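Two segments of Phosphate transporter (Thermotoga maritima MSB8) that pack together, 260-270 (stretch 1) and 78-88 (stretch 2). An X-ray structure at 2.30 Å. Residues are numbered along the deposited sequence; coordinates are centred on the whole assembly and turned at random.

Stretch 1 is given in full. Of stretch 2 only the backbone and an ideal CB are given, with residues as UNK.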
# COMPACT_ATOMS: atom_id res chain seq x y z
N ALA B 260 1.91 19.48 -1.37
CA ALA B 260 1.33 20.80 -1.11
C ALA B 260 2.03 21.93 -1.87
O ALA B 260 1.36 22.87 -2.28
CB ALA B 260 1.36 21.12 0.38
N ASN B 261 3.35 21.86 -2.06
CA ASN B 261 4.02 23.00 -2.68
C ASN B 261 3.58 23.22 -4.12
O ASN B 261 3.75 24.33 -4.66
CB ASN B 261 5.54 22.86 -2.62
CG ASN B 261 6.04 22.61 -1.21
OD1 ASN B 261 5.35 22.91 -0.21
ND2 ASN B 261 7.24 22.08 -1.11
N ALA B 262 3.03 22.19 -4.76
CA ALA B 262 2.41 22.34 -6.07
C ALA B 262 0.89 22.26 -6.02
O ALA B 262 0.22 22.98 -6.75
CB ALA B 262 2.95 21.29 -7.04
N ALA B 263 0.34 21.42 -5.13
CA ALA B 263 -1.09 21.17 -5.10
C ALA B 263 -1.87 22.27 -4.40
O ALA B 263 -3.05 22.50 -4.74
CB ALA B 263 -1.38 19.81 -4.44
N GLY B 264 -1.29 22.94 -3.39
CA GLY B 264 -1.93 24.06 -2.75
C GLY B 264 -2.25 25.19 -3.71
O GLY B 264 -3.40 25.60 -3.84
N PRO B 265 -1.24 25.70 -4.44
CA PRO B 265 -1.55 26.77 -5.40
C PRO B 265 -2.54 26.35 -6.46
O PRO B 265 -3.48 27.11 -6.78
CB PRO B 265 -0.17 27.13 -5.98
CG PRO B 265 0.80 26.77 -4.87
CD PRO B 265 0.21 25.48 -4.30
N VAL B 266 -2.39 25.13 -7.00
CA VAL B 266 -3.33 24.64 -8.00
C VAL B 266 -4.73 24.53 -7.41
O VAL B 266 -5.72 24.90 -8.05
CB VAL B 266 -2.86 23.29 -8.59
CG1 VAL B 266 -3.97 22.67 -9.50
CG2 VAL B 266 -1.56 23.44 -9.35
N ALA B 267 -4.85 23.97 -6.20
CA ALA B 267 -6.15 23.88 -5.54
C ALA B 267 -6.78 25.26 -5.37
O ALA B 267 -8.00 25.42 -5.52
CB ALA B 267 -6.03 23.21 -4.17
N ALA B 268 -5.98 26.27 -5.02
CA ALA B 268 -6.55 27.60 -4.85
C ALA B 268 -7.14 28.09 -6.17
O ALA B 268 -8.25 28.67 -6.19
CB ALA B 268 -5.51 28.57 -4.30
N VAL B 269 -6.44 27.84 -7.27
CA VAL B 269 -6.98 28.23 -8.58
C VAL B 269 -8.27 27.47 -8.90
O VAL B 269 -9.26 28.05 -9.37
CB VAL B 269 -5.93 28.04 -9.68
CG1 VAL B 269 -6.53 28.34 -11.03
CG2 VAL B 269 -4.70 28.93 -9.41
N MET B 270 -8.27 26.15 -8.66
CA MET B 270 -9.47 25.35 -8.90
C MET B 270 -10.64 25.81 -8.03
O MET B 270 -11.78 25.87 -8.50
CB MET B 270 -9.18 23.87 -8.65
CG MET B 270 -8.13 23.28 -9.61
SD MET B 270 -7.74 21.57 -9.22
CE MET B 270 -9.37 20.86 -9.50
N UNK B 78 -7.67 37.67 -7.86
CA UNK B 78 -6.28 38.00 -7.61
C UNK B 78 -5.56 36.85 -6.92
O UNK B 78 -4.39 36.61 -7.19
CB UNK B 78 -6.18 39.27 -6.77
N UNK B 79 -6.25 36.15 -6.01
CA UNK B 79 -5.68 34.95 -5.41
C UNK B 79 -5.30 33.95 -6.49
O UNK B 79 -4.25 33.31 -6.41
CB UNK B 79 -6.66 34.32 -4.42
N UNK B 80 -6.13 33.83 -7.51
CA UNK B 80 -5.87 32.89 -8.59
C UNK B 80 -4.61 33.30 -9.37
O UNK B 80 -3.69 32.48 -9.59
CB UNK B 80 -7.08 32.81 -9.53
N UNK B 81 -4.49 34.59 -9.71
CA UNK B 81 -3.27 35.03 -10.40
C UNK B 81 -2.04 34.99 -9.48
O UNK B 81 -0.93 34.73 -9.94
CB UNK B 81 -3.46 36.45 -10.94
N UNK B 82 -2.21 35.22 -8.18
CA UNK B 82 -1.09 35.12 -7.26
C UNK B 82 -0.57 33.70 -7.12
O UNK B 82 0.64 33.48 -7.06
CB UNK B 82 -1.50 35.66 -5.89
N UNK B 83 -1.49 32.73 -7.03
CA UNK B 83 -1.08 31.33 -6.97
C UNK B 83 -0.25 30.97 -8.19
O UNK B 83 0.84 30.39 -8.08
CB UNK B 83 -2.30 30.41 -6.87
N UNK B 84 -0.73 31.37 -9.37
CA UNK B 84 0.06 31.12 -10.58
C UNK B 84 1.43 31.80 -10.51
O UNK B 84 2.45 31.19 -10.88
CB UNK B 84 -0.70 31.61 -11.82
N UNK B 85 1.47 33.05 -10.05
CA UNK B 85 2.73 33.79 -9.97
C UNK B 85 3.72 33.08 -9.06
O UNK B 85 4.90 32.94 -9.41
CB UNK B 85 2.49 35.21 -9.47
N UNK B 86 3.25 32.63 -7.90
CA UNK B 86 4.09 31.88 -6.97
C UNK B 86 4.63 30.60 -7.61
O UNK B 86 5.81 30.26 -7.46
CB UNK B 86 3.30 31.54 -5.70
N UNK B 87 3.76 29.85 -8.31
CA UNK B 87 4.22 28.62 -8.97
C UNK B 87 5.32 28.93 -9.99
O UNK B 87 6.37 28.27 -10.00
CB UNK B 87 3.05 27.91 -9.66
N UNK B 88 5.09 29.93 -10.84
CA UNK B 88 6.10 30.33 -11.83
C UNK B 88 7.43 30.65 -11.15
O UNK B 88 8.49 30.14 -11.54
CB UNK B 88 5.62 31.54 -12.63

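Both stretches are helical. Their axes approach to 8.6 Å and run nearly antiparallel, at 155°. Stretch 1 offers mainly alanine, proline and valine surface, with a kink where Pro265 N has no bond to the turn before. No hydrogen bond crosses the contact.

Position 78 lies out of reach of stretch 1, and any helix-tolerant residue would do. It is Glu78, with OE1 hydrogen-bonded elsewhere in the structure.

At position 79 the CA-to-CB bond points sideways, and nothing of stretch 1 lies within 5.5 Å of the ideal CB. A short side chain would miss the partner, whereas a longer apolar one could reach the methyl of Ala268. Leucine, isoleucine or methionine would suit. The residue is Leu79, and its end comes nearer than its base: CD2 lies 4.3 Å from Ala268 CB.

Position 80 also points sideways, but its backbone is close, with its CA 4.8 Å from the CA of Val269. The ideal CB is 4.6 Å from Val269 CG2. Apolar residues of several sizes would fit, and a flexible one could follow the valine surface. It is Met80. Its CE lies 3.5 Å from Val269 O and 4.1 Å from Val269 CG1, so the terminal methyl packs on both backbone and side chain.

Position 81 points away, so stretch 1 sets no demand. It is Tyr81, which makes no contact with stretch 1.

Position 82 has ordinary helical angles, phi -68° and psi -42°, and no neighbour from stretch 1 near its ideal CB. Neither requires glycine, yet Gly82 is found.

Position 83 is the tightest. Its CB points toward stretch 1, and its CA is 4.8 Å from the CA of Pro265. The ideal CB is already 3.5 Å from Pro265 O and 3.8 Å from Val269 CG2. Little room remains, so a small residue is expected: alanine, glycine or perhaps serine. It is Ala83. Its CB also lies 4.0 Å from Pro265 CB and 4.5 Å from Ala268 CB, so one methyl touches three residues.

Position 84 points sideways, with its ideal CB 5.4 Å from Val269 CG2. A branched or long apolar chain could close that gap. Leu84 does so, with CD2 3.9 Å from Val269 CG2.

Position 85 is out of reach, and small or polar residues are possible. It is Ser85, whose OG donates a hydrogen bond to Tyr81 O (3.1 Å), one turn back in its own helix.

Position 86 points toward stretch 1, but its ideal CB stays 5.4 Å from Pro265 CG. Nothing in stretch 1 crowds this CB, so a small residue would leave a gap and a somewhat larger apolar one might reach the proline ring. It is Ala86, whose CB makes no contact within 4.5 Å.

Position 87 points toward stretch 1, its ideal CB 4.9 Å from Pro265 CB. Pro265 and Val266 offer apolar surface, beside the carbonyl oxygens of Asn261 and Ala262. Leucine or methionine would suit, and a side chain with a donor might also find an acceptor here. It is Leu87. Leu87 CG lies 3.6 Å from Pro265 CB, and Leu87 CD1 4.0 Å from Val266 CG2. Leu87 CD2 lies 4.0 Å from both Asn261 O and Ala262 O and makes no hydrogen bond to them. The side chain thus spans the region of the kink.

Position 88 is out of reach and unconstrained here; it is Ile88.

Stretch 2 (78-88) ELMYGALSALI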
# COMPACT_ATOMS: atom_id res chain seq x y z
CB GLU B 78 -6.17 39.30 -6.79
CG GLU B 78 -6.77 40.57 -7.47
CD GLU B 78 -6.37 40.74 -8.95
OE1 GLU B 78 -5.24 40.36 -9.34
OE2 GLU B 78 -7.20 41.26 -9.72
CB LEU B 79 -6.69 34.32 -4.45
CG LEU B 79 -6.23 32.95 -3.95
CD1 LEU B 79 -4.92 33.10 -3.19
CD2 LEU B 79 -7.27 32.30 -3.08
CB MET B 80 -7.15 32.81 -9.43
CG MET B 80 -7.08 32.59 -10.91
SD MET B 80 -8.79 32.69 -11.54
CE MET B 80 -9.45 31.15 -10.90
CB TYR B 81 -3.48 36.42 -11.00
CG TYR B 81 -4.47 36.42 -12.15
CD1 TYR B 81 -4.34 35.51 -13.19
CD2 TYR B 81 -5.53 37.31 -12.19
CE1 TYR B 81 -5.24 35.48 -14.24
CE2 TYR B 81 -6.44 37.30 -13.24
CZ TYR B 81 -6.28 36.38 -14.26
OH TYR B 81 -7.17 36.35 -15.32
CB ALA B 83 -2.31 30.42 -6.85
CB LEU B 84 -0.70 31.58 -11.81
CG LEU B 84 -2.03 30.88 -12.06
CD1 LEU B 84 -2.58 31.37 -13.39
CD2 LEU B 84 -1.89 29.36 -12.07
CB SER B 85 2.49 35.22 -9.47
OG SER B 85 1.82 35.98 -10.47
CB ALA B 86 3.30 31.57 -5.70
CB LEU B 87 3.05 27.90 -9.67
CG LEU B 87 2.03 27.09 -8.85
CD1 LEU B 87 0.84 26.68 -9.70
CD2 LEU B 87 2.64 25.83 -8.18
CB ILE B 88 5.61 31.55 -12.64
CG1 ILE B 88 4.41 31.19 -13.51
CG2 ILE B 88 6.75 32.11 -13.50
CD1 ILE B 88 4.05 32.28 -14.53
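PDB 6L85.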